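Long-range contacts in SM80.1 Vicilin (Solanum melongena, PDB 5VF5), which probably serves as a seed storage protein of the 7S vicilin class, is built on two cupin domains, and binds copper and sodium ions: residues A[48-53]-A[133-138]; A[56-61]-A[117-122]; A[73-78]-A[93-98]; A[82-87]-A[107-112]. All blocks are in the same frame, centred on the assembly; numbering follows the deposited sequence. Where two conformers were deposited one is given.

Contact 1: residues A[48-53]-A[133-138]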
loop_
_atom_site.group_PDB
_atom_site.type_symbol
_atom_site.label_atom_id
_atom_site.label_comp_id
_atom_site.label_asym_id
_atom_site.label_seq_id
_atom_site.Cartn_x
_atom_site.Cartn_y
_atom_site.Cartn_z
ATOM N N LYS A 48 -9.550 8.303 -7.328
ATOM C CA LYS A 48 -9.554 7.090 -8.164
ATOM C C LYS A 48 -8.860 5.898 -7.520
ATOM O O LYS A 48 -8.970 4.752 -8.034
ATOM C CB LYS A 48 -9.016 7.350 -9.563
ATOM C CG LYS A 48 -9.917 8.220 -10.421
ATOM C CD LYS A 48 -9.353 8.406 -11.819
ATOM C CE LYS A 48 -10.315 9.176 -12.696
ATOM N NZ LYS A 48 -9.742 9.340 -14.050
ATOM N N PHE A 49 -8.139 6.146 -6.418
ATOM C CA PHE A 49 -7.295 5.121 -5.839
ATOM C C PHE A 49 -7.969 4.452 -4.641
ATOM O O PHE A 49 -8.711 5.087 -3.877
ATOM C CB PHE A 49 -5.955 5.687 -5.439
ATOM C CG PHE A 49 -5.070 6.048 -6.599
ATOM C CD1 PHE A 49 -4.255 5.110 -7.167
ATOM C CD2 PHE A 49 -5.122 7.317 -7.149
ATOM C CE1 PHE A 49 -3.463 5.422 -8.252
ATOM C CE2 PHE A 49 -4.332 7.634 -8.247
ATOM C CZ PHE A 49 -3.489 6.696 -8.766
ATOM N N ARG A 50 -7.736 3.158 -4.494
ATOM C CA ARG A 50 -8.181 2.417 -3.326
ATOM C C ARG A 50 -7.014 1.659 -2.759
ATOM O O ARG A 50 -6.160 1.161 -3.542
ATOM C CB ARG A 50 -9.294 1.462 -3.688
ATOM C CG ARG A 50 -10.551 2.102 -4.271
ATOM C CD ARG A 50 -11.327 2.950 -3.279
ATOM N NE ARG A 50 -12.033 2.137 -2.303
ATOM C CZ ARG A 50 -13.202 1.527 -2.509
ATOM N NH1 ARG A 50 -13.810 1.612 -3.696
ATOM N NH2 ARG A 50 -13.764 0.822 -1.529
ATOM N N VAL A 51 -7.017 1.417 -1.452
ATOM C CA VAL A 51 -6.074 0.502 -0.853
ATOM C C VAL A 51 -6.778 -0.632 -0.186
ATOM O O VAL A 51 -7.894 -0.464 0.338
ATOM C CB VAL A 51 -5.017 1.147 0.092
ATOM C CG1 VAL A 51 -4.086 2.068 -0.678
ATOM C CG2 VAL A 51 -5.643 1.840 1.258
ATOM N N SER A 52 -6.134 -1.785 -0.180
ATOM C CA SER A 52 -6.727 -2.998 0.390
ATOM C C SER A 52 -5.635 -3.897 0.949
ATOM O O SER A 52 -4.430 -3.681 0.718
ATOM C CB SER A 52 -7.552 -3.732 -0.684
ATOM O OG SER A 52 -6.732 -4.087 -1.795
ATOM N N VAL A 53 -6.077 -4.922 1.642
ATOM C CA VAL A 53 -5.208 -5.946 2.190
ATOM C C VAL A 53 -5.775 -7.315 1.796
ATOM O O VAL A 53 -6.979 -7.506 1.824
ATOM C CB VAL A 53 -5.012 -5.833 3.733
ATOM C CG1 VAL A 53 -4.253 -7.030 4.301
ATOM C CG2 VAL A 53 -4.277 -4.557 4.088
ATOM N N GLY A 133 -12.841 5.679 -8.461
ATOM C CA GLY A 133 -12.677 5.032 -7.167
ATOM C C GLY A 133 -13.395 3.711 -7.021
ATOM O O GLY A 133 -13.221 3.062 -5.987
ATOM N N GLN A 134 -14.190 3.287 -8.000
ATOM C CA GLN A 134 -14.945 2.034 -7.900
ATOM C C GLN A 134 -14.086 0.920 -8.461
ATOM O O GLN A 134 -13.757 0.936 -9.632
ATOM C CB GLN A 134 -16.290 2.127 -8.655
ATOM C CG GLN A 134 -17.379 2.854 -7.858
ATOM C CD GLN A 134 -18.765 2.905 -8.516
ATOM O OE1 GLN A 134 -19.052 2.272 -9.555
ATOM N NE2 GLN A 134 -19.634 3.685 -7.909
ATOM N N VAL A 135 -13.700 -0.031 -7.618
ATOM C CA VAL A 135 -12.931 -1.206 -8.039
ATOM C C VAL A 135 -13.643 -2.455 -7.502
ATOM O O VAL A 135 -13.849 -2.611 -6.303
ATOM C CB VAL A 135 -11.502 -1.181 -7.464
ATOM C CG1 VAL A 135 -10.655 -2.337 -8.030
ATOM C CG2 VAL A 135 -10.840 0.167 -7.709
ATOM N N GLN A 136 -14.018 -3.320 -8.437
ATOM C CA GLN A 136 -14.811 -4.496 -8.176
ATOM C C GLN A 136 -14.075 -5.754 -8.566
ATOM O O GLN A 136 -13.242 -5.734 -9.478
ATOM C CB GLN A 136 -16.144 -4.417 -8.951
ATOM C CG GLN A 136 -17.113 -3.367 -8.415
ATOM C CD GLN A 136 -17.679 -3.720 -7.047
ATOM O OE1 GLN A 136 -18.162 -4.818 -6.839
ATOM N NE2 GLN A 136 -17.613 -2.782 -6.108
ATOM N N GLU A 137 -14.411 -6.845 -7.881
ATOM C CA GLU A 137 -13.879 -8.191 -8.187
ATOM C C GLU A 137 -14.895 -8.981 -9.002
ATOM O O GLU A 137 -16.107 -8.934 -8.741
ATOM C CB GLU A 137 -13.594 -9.004 -6.921
ATOM C CG GLU A 137 -12.424 -8.532 -6.074
ATOM C CD GLU A 137 -12.252 -9.409 -4.835
ATOM O OE1 GLU A 137 -13.271 -9.730 -4.158
ATOM O OE2 GLU A 137 -11.100 -9.775 -4.538
ATOM N N TYR A 138 -14.368 -9.741 -9.942
ATOM C CA TYR A 138 -15.148 -10.547 -10.849
ATOM C C TYR A 138 -14.700 -11.978 -10.724
ATOM O O TYR A 138 -13.620 -12.347 -11.254
ATOM C CB TYR A 138 -14.962 -10.037 -12.275
ATOM C CG TYR A 138 -15.410 -8.598 -12.514
ATOM C CD1 TYR A 138 -14.571 -7.547 -12.146
ATOM C CD2 TYR A 138 -16.667 -8.261 -13.045
ATOM C CE1 TYR A 138 -14.945 -6.230 -12.293
ATOM C CE2 TYR A 138 -17.015 -6.929 -13.228
ATOM C CZ TYR A 138 -16.176 -5.928 -12.820
ATOM O OH TYR A 138 -16.529 -4.595 -13.002
HETATM O O HOH W 1 -16.029 -0.023 -5.263
#
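Arg-50 NH1 is gripped from two directions where the strand 49-56 of the cupin beta-barrel meets the loop that follows strand 120-128: it donates to Gly-133 O at 2.8 Å and to a water. The N-H...O angle of the first bond is 160°, and the carbonyl oxygen lies within 4° of the guanidinium plane, so it meets that group at its edge. The bend at chi2 (-68°) sets CD of Arg-50 3.3 Å from Gly-133 O. The water is a second link, accepting from NH1, from Gln-136 NE2 and, weakly, from Val-135 N. The other branch of the guanidinium, NH2, is held by Leu-33 O, which probably fixes the rotation of the group. Gly-133 packs its backbone against Lys-48, just before the strand, with its N 3.6 Å from Lys-48 CA, while that same N donates to Ser-128 OG. The loop is therefore held by Arg-50 of strand 49-56 and by Ser-128 at the end of strand 120-128. Beyond Gly-133, the closest approach of Val-135 to Arg-50, in the valine conformer given, is CG2 of Val-135 to CG of Arg-50 at 4.0 Å.

Contact 2: residues A[56-61]-A[117-122]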
loop_
_atom_site.group_PDB
_atom_site.type_symbol
_atom_site.label_atom_id
_atom_site.label_comp_id
_atom_site.label_asym_id
_atom_site.label_seq_id
_atom_site.Cartn_x
_atom_site.Cartn_y
_atom_site.Cartn_z
ATOM N N LEU A 56 -3.814 -14.460 3.406
ATOM C CA LEU A 56 -4.041 -15.892 3.199
ATOM C C LEU A 56 -3.455 -16.621 4.418
ATOM O O LEU A 56 -2.265 -16.501 4.717
ATOM C CB LEU A 56 -3.389 -16.414 1.899
ATOM C CG LEU A 56 -4.309 -16.462 0.669
ATOM C CD1 LEU A 56 -4.729 -15.074 0.265
ATOM C CD2 LEU A 56 -3.670 -17.204 -0.499
ATOM N N GLU A 57 -4.277 -17.443 5.041
ATOM C CA GLU A 57 -3.781 -18.387 6.048
ATOM C C GLU A 57 -2.830 -19.393 5.423
ATOM O O GLU A 57 -2.797 -19.571 4.209
ATOM C CB GLU A 57 -4.973 -19.125 6.651
ATOM C CG GLU A 57 -5.939 -18.267 7.483
ATOM C CD GLU A 57 -5.444 -17.875 8.853
ATOM O OE1 GLU A 57 -4.326 -18.263 9.234
ATOM O OE2 GLU A 57 -6.204 -17.163 9.545
ATOM N N PRO A 58 -2.023 -20.062 6.255
ATOM C CA PRO A 58 -1.221 -21.154 5.706
ATOM C C PRO A 58 -2.060 -22.171 4.908
ATOM O O PRO A 58 -3.229 -22.402 5.206
ATOM C CB PRO A 58 -0.642 -21.828 6.959
ATOM C CG PRO A 58 -0.950 -20.973 8.075
ATOM C CD PRO A 58 -1.833 -19.871 7.693
ATOM N N GLN A 59 -1.452 -22.732 3.877
ATOM C CA GLN A 59 -2.050 -23.849 3.083
ATOM C C GLN A 59 -3.436 -23.424 2.584
ATOM O O GLN A 59 -4.440 -24.101 2.830
ATOM C CB GLN A 59 -2.106 -25.150 3.892
ATOM C CG GLN A 59 -0.744 -25.634 4.317
ATOM C CD GLN A 59 -0.768 -26.853 5.222
ATOM O OE1 GLN A 59 -1.796 -27.205 5.821
ATOM N NE2 GLN A 59 0.392 -27.473 5.368
ATOM N N SER A 60 -3.470 -22.288 1.887
ATOM C CA SER A 60 -4.722 -21.711 1.421
ATOM C C SER A 60 -4.619 -21.254 -0.036
ATOM O O SER A 60 -3.522 -21.059 -0.583
ATOM C CB SER A 60 -5.140 -20.572 2.341
ATOM O OG SER A 60 -4.405 -19.455 2.044
ATOM N N PHE A 61 -5.783 -21.118 -0.663
ATOM C CA PHE A 61 -5.921 -20.840 -2.097
ATOM C C PHE A 61 -7.045 -19.833 -2.298
ATOM O O PHE A 61 -8.161 -20.080 -1.872
ATOM C CB PHE A 61 -6.243 -22.135 -2.836
ATOM C CG PHE A 61 -6.516 -21.980 -4.308
ATOM C CD1 PHE A 61 -5.475 -21.797 -5.192
ATOM C CD2 PHE A 61 -7.791 -22.051 -4.804
ATOM C CE1 PHE A 61 -5.724 -21.671 -6.515
ATOM C CE2 PHE A 61 -8.036 -21.945 -6.160
ATOM C CZ PHE A 61 -6.993 -21.781 -7.007
ATOM N N ASN A 117 2.802 -22.687 8.156
ATOM C CA ASN A 117 2.659 -21.938 9.405
ATOM C C ASN A 117 2.473 -20.428 9.301
ATOM O O ASN A 117 1.801 -19.865 10.133
ATOM C CB ASN A 117 3.880 -22.211 10.314
ATOM C CG ASN A 117 3.942 -23.638 10.819
ATOM O OD1 ASN A 117 4.915 -24.347 10.555
ATOM N ND2 ASN A 117 2.911 -24.068 11.556
ATOM N N GLU A 118 3.088 -19.793 8.310
ATOM C CA GLU A 118 3.149 -18.331 8.218
ATOM C C GLU A 118 2.028 -17.803 7.305
ATOM O O GLU A 118 1.853 -18.291 6.200
ATOM C CB GLU A 118 4.504 -17.903 7.638
ATOM C CG GLU A 118 4.785 -16.403 7.731
ATOM C CD GLU A 118 6.238 -15.992 7.449
ATOM O OE1 GLU A 118 7.005 -16.794 6.848
ATOM O OE2 GLU A 118 6.617 -14.849 7.830
ATOM N N LYS A 119 1.293 -16.805 7.769
ATOM C CA LYS A 119 0.334 -16.105 6.910
ATOM C C LYS A 119 1.051 -15.318 5.811
ATOM O O LYS A 119 2.200 -14.882 5.980
ATOM C CB LYS A 119 -0.545 -15.181 7.732
ATOM C CG LYS A 119 -1.376 -15.879 8.774
ATOM C CD LYS A 119 -2.211 -14.858 9.542
ATOM C CE LYS A 119 -2.823 -15.476 10.766
ATOM N NZ LYS A 119 -3.796 -14.560 11.429
ATOM N N PHE A 120 0.348 -15.134 4.690
ATOM C CA PHE A 120 0.805 -14.321 3.543
ATOM C C PHE A 120 -0.045 -13.080 3.470
ATOM O O PHE A 120 -1.269 -13.197 3.407
ATOM C CB PHE A 120 0.645 -15.176 2.286
ATOM C CG PHE A 120 0.947 -14.489 0.978
ATOM C CD1 PHE A 120 2.200 -13.945 0.713
ATOM C CD2 PHE A 120 -0.016 -14.447 -0.034
ATOM C CE1 PHE A 120 2.463 -13.352 -0.517
ATOM C CE2 PHE A 120 0.251 -13.868 -1.244
ATOM C CZ PHE A 120 1.498 -13.342 -1.501
ATOM N N PHE A 121 0.588 -11.899 3.551
ATOM C CA PHE A 121 -0.110 -10.638 3.663
ATOM C C PHE A 121 0.371 -9.725 2.529
ATOM O O PHE A 121 1.610 -9.522 2.372
ATOM C CB PHE A 121 0.197 -10.063 5.041
ATOM C CG PHE A 121 -0.605 -8.860 5.418
ATOM C CD1 PHE A 121 -0.382 -7.625 4.804
ATOM C CD2 PHE A 121 -1.538 -8.941 6.431
ATOM C CE1 PHE A 121 -1.107 -6.512 5.170
ATOM C CE2 PHE A 121 -2.263 -7.816 6.804
ATOM C CZ PHE A 121 -2.041 -6.608 6.172
ATOM N N VAL A 122 -0.581 -9.169 1.768
ATOM C CA VAL A 122 -0.283 -8.269 0.652
ATOM C C VAL A 122 -1.021 -6.960 0.888
ATOM O O VAL A 122 -2.228 -6.973 1.184
ATOM C CB VAL A 122 -0.737 -8.882 -0.699
ATOM C CG1 VAL A 122 -0.324 -8.038 -1.893
ATOM C CG2 VAL A 122 -0.202 -10.311 -0.849
HETATM O O HOH W 2 -5.523 -16.326 12.098
#
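Leu-56 and Phe-120 form an antiparallel hydrogen-bonded pair in which both backbone groups are satisfied: Leu-56 N donates to Phe-120 O at 2.8 Å, and Phe-120 N returns the bond to Leu-56 O at 2.9 Å. Leu-56 O has a second donor in Asn-113 ND2, and Lys-119 CA lies close by as a CA-H...O contact. The bend at chi2 of Glu-57 (-75°) places CD beside the Lys-119 side chain, whose CE packs 3.5 Å from Glu-57 OE1, yet Glu-57 OE2 stays 4.0 Å from Lys-119 NZ, too far for a salt bridge. A water bridges the two charged groups, donating to Glu-57 OE2 and accepting from Lys-119 NZ at 2.6 Å. Glu-57 O accepts from Ser-60 OG, in one of the two serine conformers. Pro-58 completes the contact with its ring, CG resting 3.6 Å from Asn-117 O. Gln-59 and Ser-60 face Asn-113 in a G1 beta bulge. The turn from strand 49-56 to strand 60-65 passes between sheets, as fits the cupin jelly-roll barrel.

Contact 3: residues A[73-78]-A[93-98]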
loop_
_atom_site.group_PDB
_atom_site.type_symbol
_atom_site.label_atom_id
_atom_site.label_comp_id
_atom_site.label_asym_id
_atom_site.label_seq_id
_atom_site.Cartn_x
_atom_site.Cartn_y
_atom_site.Cartn_z
ATOM N N PHE A 73 0.715 -4.807 -6.117
ATOM C CA PHE A 73 0.743 -5.695 -4.961
ATOM C C PHE A 73 2.095 -5.545 -4.283
ATOM O O PHE A 73 3.129 -5.621 -4.953
ATOM C CB PHE A 73 0.561 -7.174 -5.368
ATOM C CG PHE A 73 -0.826 -7.635 -5.677
ATOM C CD1 PHE A 73 -1.835 -6.792 -6.105
ATOM C CD2 PHE A 73 -1.123 -8.984 -5.547
ATOM C CE1 PHE A 73 -3.094 -7.277 -6.367
ATOM C CE2 PHE A 73 -2.388 -9.464 -5.817
ATOM C CZ PHE A 73 -3.365 -8.606 -6.245
ATOM N N VAL A 74 2.119 -5.424 -2.976
ATOM C CA VAL A 74 3.330 -5.381 -2.181
ATOM C C VAL A 74 3.237 -6.415 -1.088
ATOM O O VAL A 74 2.336 -6.388 -0.253
ATOM C CB VAL A 74 3.563 -3.997 -1.574
ATOM C CG1 VAL A 74 4.880 -3.938 -0.787
ATOM C CG2 VAL A 74 3.519 -2.930 -2.629
ATOM N N VAL A 75 4.153 -7.385 -1.077
ATOM C CA VAL A 75 4.123 -8.407 -0.039
ATOM C C VAL A 75 4.719 -7.876 1.257
ATOM O O VAL A 75 5.880 -7.471 1.308
ATOM C CB VAL A 75 4.860 -9.678 -0.468
ATOM C CG1 VAL A 75 4.775 -10.735 0.599
ATOM C CG2 VAL A 75 4.269 -10.195 -1.752
ATOM N N VAL A 76 3.908 -7.868 2.307
ATOM C CA VAL A 76 4.283 -7.358 3.635
ATOM C C VAL A 76 4.765 -8.462 4.575
ATOM O O VAL A 76 5.531 -8.215 5.481
ATOM C CB VAL A 76 3.066 -6.683 4.317
ATOM C CG1 VAL A 76 3.309 -6.404 5.809
ATOM C CG2 VAL A 76 2.698 -5.419 3.578
ATOM N N ARG A 77 4.270 -9.681 4.380
ATOM C CA ARG A 77 4.597 -10.803 5.267
ATOM C C ARG A 77 4.428 -12.095 4.511
ATOM O O ARG A 77 3.521 -12.245 3.678
ATOM C CB ARG A 77 3.658 -10.807 6.494
ATOM C CG ARG A 77 4.131 -11.637 7.651
ATOM C CD ARG A 77 3.557 -11.058 8.925
ATOM N NE ARG A 77 3.911 -9.647 9.095
ATOM C CZ ARG A 77 3.040 -8.649 9.055
ATOM N NH1 ARG A 77 3.457 -7.407 9.252
ATOM N NH2 ARG A 77 1.747 -8.892 8.838
ATOM N N GLY A 78 5.309 -13.042 4.792
ATOM C CA GLY A 78 5.142 -14.377 4.266
ATOM C C GLY A 78 5.541 -14.594 2.831
ATOM O O GLY A 78 6.291 -13.789 2.236
ATOM N N PHE A 93 4.451 -16.497 -10.263
ATOM C CA PHE A 93 5.576 -15.979 -9.520
ATOM C C PHE A 93 5.491 -16.365 -8.081
ATOM O O PHE A 93 4.425 -16.252 -7.478
ATOM C CB PHE A 93 5.625 -14.458 -9.634
ATOM C CG PHE A 93 5.654 -13.925 -11.030
ATOM C CD1 PHE A 93 6.750 -14.156 -11.860
ATOM C CD2 PHE A 93 4.608 -13.177 -11.524
ATOM C CE1 PHE A 93 6.761 -13.658 -13.147
ATOM C CE2 PHE A 93 4.622 -12.673 -12.784
ATOM C CZ PHE A 93 5.706 -12.928 -13.615
ATOM N N ASN A 94 6.609 -16.785 -7.495
ATOM C CA ASN A 94 6.668 -17.134 -6.082
ATOM C C ASN A 94 7.137 -15.891 -5.359
ATOM O O ASN A 94 8.337 -15.570 -5.360
ATOM C CB ASN A 94 7.648 -18.292 -5.853
ATOM C CG ASN A 94 7.134 -19.608 -6.406
ATOM O OD1 ASN A 94 5.947 -19.868 -6.423
ATOM N ND2 ASN A 94 8.037 -20.426 -6.898
ATOM N N LEU A 95 6.212 -15.228 -4.699
ATOM C CA LEU A 95 6.448 -13.938 -4.072
ATOM C C LEU A 95 6.909 -14.092 -2.642
ATOM O O LEU A 95 6.493 -14.994 -1.914
ATOM C CB LEU A 95 5.152 -13.119 -4.078
ATOM C CG LEU A 95 4.483 -12.888 -5.414
ATOM C CD1 LEU A 95 3.202 -12.085 -5.189
ATOM C CD2 LEU A 95 5.383 -12.195 -6.410
ATOM N N GLU A 96 7.731 -13.140 -2.225
ATOM C CA GLU A 96 8.330 -13.102 -0.898
ATOM C C GLU A 96 8.254 -11.670 -0.357
ATOM O O GLU A 96 8.008 -10.721 -1.102
ATOM C CB GLU A 96 9.796 -13.586 -0.950
ATOM C CG GLU A 96 9.973 -14.978 -1.545
ATOM C CD GLU A 96 11.412 -15.397 -1.630
ATOM O OE1 GLU A 96 12.286 -14.494 -1.690
ATOM O OE2 GLU A 96 11.641 -16.629 -1.681
ATOM N N ARG A 97 8.551 -11.531 0.924
ATOM C CA ARG A 97 8.444 -10.252 1.605
ATOM C C ARG A 97 9.265 -9.188 0.893
ATOM O O ARG A 97 10.438 -9.423 0.563
ATOM C CB ARG A 97 8.892 -10.375 3.060
ATOM C CG ARG A 97 8.579 -9.135 3.865
ATOM C CD ARG A 97 8.721 -9.479 5.322
ATOM N NE ARG A 97 10.128 -9.581 5.620
ATOM C CZ ARG A 97 10.893 -8.565 6.014
ATOM N NH1 ARG A 97 12.177 -8.787 6.269
ATOM N NH2 ARG A 97 10.399 -7.325 6.152
ATOM N N GLY A 98 8.644 -8.043 0.632
ATOM C CA GLY A 98 9.238 -6.944 -0.041
ATOM C C GLY A 98 9.034 -6.909 -1.543
ATOM O O GLY A 98 9.362 -5.900 -2.195
HETATM O O HOH W 3 7.248 -6.193 6.053
HETATM O O HOH W 4 9.228 -13.808 2.700
#
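Val-75 and Gly-98 share the one direct hydrogen bond between the segments, Gly-98 N donating to Val-75 O at 2.9 Å and 169°. Two waters carry the remaining polar links. One donates to Gly-78 O and accepts from Arg-97 N, at 3.0 Å each, and so joins two groups whose direct angle is poor. The other donates to Val-76 O and takes a weak bond from Arg-97 NH2 at the edge of the guanidinium. Apolar contact joins Val-75 CG2 to Leu-95 CB at 3.8 Å. Separately, Val-75 CB packs 3.4 Å from Glu-96 O. Arg-97 CG, anti to its backbone N (chi1 -170°), lies 3.6 Å from Val-76 O. Val-76 and Arg-77 both face Phe-121 in a classic beta bulge. The contact joins strand 90-96 of the five-stranded sheet to strand 69-77 of the six-stranded sheet in the cupin barrel; with a single direct bond and two water bridges, the chemistry implies a junction made partly through solvent rather than by a continuous ladder.

Contact 4: residues A[82-87]-A[107-112]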
loop_
_atom_site.group_PDB
_atom_site.type_symbol
_atom_site.label_atom_id
_atom_site.label_comp_id
_atom_site.label_asym_id
_atom_site.label_seq_id
_atom_site.Cartn_x
_atom_site.Cartn_y
_atom_site.Cartn_z
ATOM N N ILE A 82 1.529 -16.236 -6.933
ATOM C CA ILE A 82 0.506 -15.627 -7.770
ATOM C C ILE A 82 0.549 -16.266 -9.135
ATOM O O ILE A 82 1.607 -16.394 -9.744
ATOM C CB ILE A 82 0.623 -14.093 -7.871
ATOM C CG1 ILE A 82 -0.604 -13.524 -8.572
ATOM C CG2 ILE A 82 1.933 -13.649 -8.552
ATOM C CD1 ILE A 82 -0.727 -12.043 -8.464
ATOM N N SER A 83 -0.593 -16.660 -9.646
ATOM C CA SER A 83 -0.747 -17.170 -10.974
ATOM C C SER A 83 -1.630 -16.234 -11.785
ATOM O O SER A 83 -2.736 -15.921 -11.350
ATOM C CB SER A 83 -1.304 -18.589 -10.941
ATOM O OG SER A 83 -0.475 -19.447 -10.160
ATOM N N ILE A 84 -1.179 -15.804 -12.953
ATOM C CA ILE A 84 -1.842 -14.816 -13.778
ATOM C C ILE A 84 -2.186 -15.465 -15.121
ATOM O O ILE A 84 -1.293 -15.929 -15.840
ATOM C CB ILE A 84 -0.946 -13.595 -14.005
ATOM C CG1 ILE A 84 -0.383 -13.102 -12.689
ATOM C CG2 ILE A 84 -1.701 -12.523 -14.768
ATOM C CD1 ILE A 84 0.682 -12.038 -12.796
ATOM N N ALA A 85 -3.448 -15.479 -15.472
ATOM C CA ALA A 85 -3.984 -16.077 -16.687
ATOM C C ALA A 85 -4.499 -14.975 -17.612
ATOM O O ALA A 85 -5.434 -14.277 -17.293
ATOM C CB ALA A 85 -5.065 -17.070 -16.381
ATOM N N GLU A 86 -3.854 -14.758 -18.719
ATOM C CA GLU A 86 -4.346 -13.844 -19.723
ATOM C C GLU A 86 -4.908 -14.681 -20.868
ATOM O O GLU A 86 -4.947 -15.906 -20.790
ATOM C CB GLU A 86 -3.236 -12.862 -20.138
ATOM C CG GLU A 86 -3.299 -11.638 -19.184
ATOM C CD GLU A 86 -2.025 -10.896 -18.880
ATOM O OE1 GLU A 86 -0.908 -11.479 -18.943
ATOM O OE2 GLU A 86 -2.165 -9.691 -18.527
ATOM N N GLN A 87 -5.432 -14.041 -21.881
ATOM C CA GLN A 87 -5.994 -14.758 -23.031
ATOM C C GLN A 87 -4.946 -15.626 -23.724
ATOM O O GLN A 87 -5.265 -16.695 -24.232
ATOM C CB GLN A 87 -6.565 -13.736 -24.003
ATOM C CG GLN A 87 -7.134 -14.243 -25.321
ATOM C CD GLN A 87 -8.312 -15.192 -25.172
ATOM O OE1 GLN A 87 -8.983 -15.219 -24.126
ATOM N NE2 GLN A 87 -8.592 -15.951 -26.237
ATOM N N SER A 107 -6.507 -8.803 -15.302
ATOM C CA SER A 107 -5.753 -10.030 -15.262
ATOM C C SER A 107 -6.462 -10.983 -14.294
ATOM O O SER A 107 -6.722 -10.641 -13.139
ATOM C CB SER A 107 -4.346 -9.750 -14.754
ATOM O OG SER A 107 -3.648 -8.941 -15.667
ATOM N N THR A 108 -6.753 -12.190 -14.768
ATOM C CA THR A 108 -7.301 -13.255 -13.901
ATOM C C THR A 108 -6.204 -13.849 -13.059
ATOM O O THR A 108 -5.195 -14.363 -13.611
ATOM C CB THR A 108 -8.016 -14.336 -14.721
ATOM O OG1 THR A 108 -9.112 -13.749 -15.419
ATOM C CG2 THR A 108 -8.517 -15.460 -13.860
ATOM N N ILE A 109 -6.331 -13.726 -11.763
ATOM C CA ILE A 109 -5.339 -14.210 -10.852
ATOM C C ILE A 109 -5.901 -15.206 -9.843
ATOM O O ILE A 109 -7.087 -15.166 -9.487
ATOM C CB ILE A 109 -4.630 -13.087 -10.094
ATOM C CG1 ILE A 109 -5.529 -12.406 -9.092
ATOM C CG2 ILE A 109 -3.995 -12.084 -11.046
ATOM C CD1 ILE A 109 -4.774 -11.575 -8.083
ATOM N N HIS A 110 -5.026 -16.096 -9.378
ATOM C CA HIS A 110 -5.260 -16.866 -8.190
ATOM C C HIS A 110 -4.037 -16.839 -7.308
ATOM O O HIS A 110 -2.911 -16.552 -7.808
ATOM C CB HIS A 110 -5.825 -18.277 -8.490
ATOM C CG HIS A 110 -4.959 -19.159 -9.328
ATOM N ND1 HIS A 110 -3.925 -19.880 -8.789
ATOM C CD2 HIS A 110 -5.059 -19.531 -10.622
ATOM C CE1 HIS A 110 -3.399 -20.641 -9.736
ATOM N NE2 HIS A 110 -4.066 -20.455 -10.858
ATOM N N LEU A 111 -4.222 -17.093 -6.014
ATOM C CA LEU A 111 -3.124 -16.986 -5.041
ATOM C C LEU A 111 -3.067 -18.248 -4.209
ATOM O O LEU A 111 -4.110 -18.822 -3.880
ATOM C CB LEU A 111 -3.347 -15.797 -4.113
ATOM C CG LEU A 111 -3.333 -14.389 -4.703
ATOM C CD1 LEU A 111 -3.787 -13.385 -3.660
ATOM C CD2 LEU A 111 -1.966 -14.015 -5.234
ATOM N N LEU A 112 -1.845 -18.626 -3.845
ATOM C CA LEU A 112 -1.602 -19.817 -3.056
ATOM C C LEU A 112 -0.601 -19.505 -1.960
ATOM O O LEU A 112 0.501 -19.031 -2.253
ATOM C CB LEU A 112 -1.027 -20.916 -3.971
ATOM C CG LEU A 112 -0.586 -22.222 -3.339
ATOM C CD1 LEU A 112 -1.803 -22.919 -2.745
ATOM C CD2 LEU A 112 0.115 -23.068 -4.387
HETATM O O HOH W 5 -1.177 -19.394 -7.428
HETATM O O HOH W 6 -7.372 -12.802 -17.570
#
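Ser-83 and His-110 are joined by two backbone hydrogen bonds, Ser-83 N to His-110 O and His-110 N to Ser-83 O, both at 3.0 Å. A third, from Ala-85 N to Thr-108 O at 2.8 Å, continues the antiparallel ladder. Beside these bonds, CA-H groups of Ile-82, Ile-84 and Ile-109 approach the same carbonyls, as in Ile-109 CA to Ser-83 O at 3.2 Å. Past the end of the ladder, Glu-86 reaches toward Ser-107, but its carboxylate forms a salt bridge with Arg-206 and Ser-107 OG is bonded to His-104 O. On the face carrying Ser-83 and His-110, the imidazole folds over the neighbouring strand because its CG sits between backbone N and carbonyl carbon (chi1 60°). In the serine conformer given, Ser-83 CB lies over one face of this ring, 3.4 Å from the centroid and 24° off the normal, a CH-pi contact displaced toward the rim. Ile-192 of helix 186-192 touches both residues. On the face carrying Ile-82, Ile-84, Ile-109 and Leu-111 the contacts are apolar: Leu-111 CD2 packs 3.6 Å from Ile-82 CG1, the two side chains running alongside, and Ile-84 CG1 lies 4.1 Å from Ile-109 CG2. Ile-82 and Ile-109 meet through their CD1 methyls. Strands 79-85 and 108-113 thus form an antiparallel pair in the five-stranded sheet of a cupin beta-barrel.

Overall arrangement
All four contacts lie in the first cupin range, whereas the copper ligands Cys-281, His-283 and His-325 belong to the second. Contacts 2 and 3 are the closest pair, with centres 11 Å apart, and probable backbone hydrogen bonds of Phe-121 to Val-76 and Arg-77 join them. Contacts 3 and 4, 15 Å apart, are linked by a probable bond from Phe-93 N to Ile-82 O and by Phe-73 packing on Ile-109. Contact 2 reaches contact 4 through Phe-61, which meets His-110. Contact 1 shares the sheet of contacts 2 and 3, its centre 21 Å from that of contact 2. The bound sodium, at Ala-25 and Gly-28, is about 7 Å from the Glu-57 side chain.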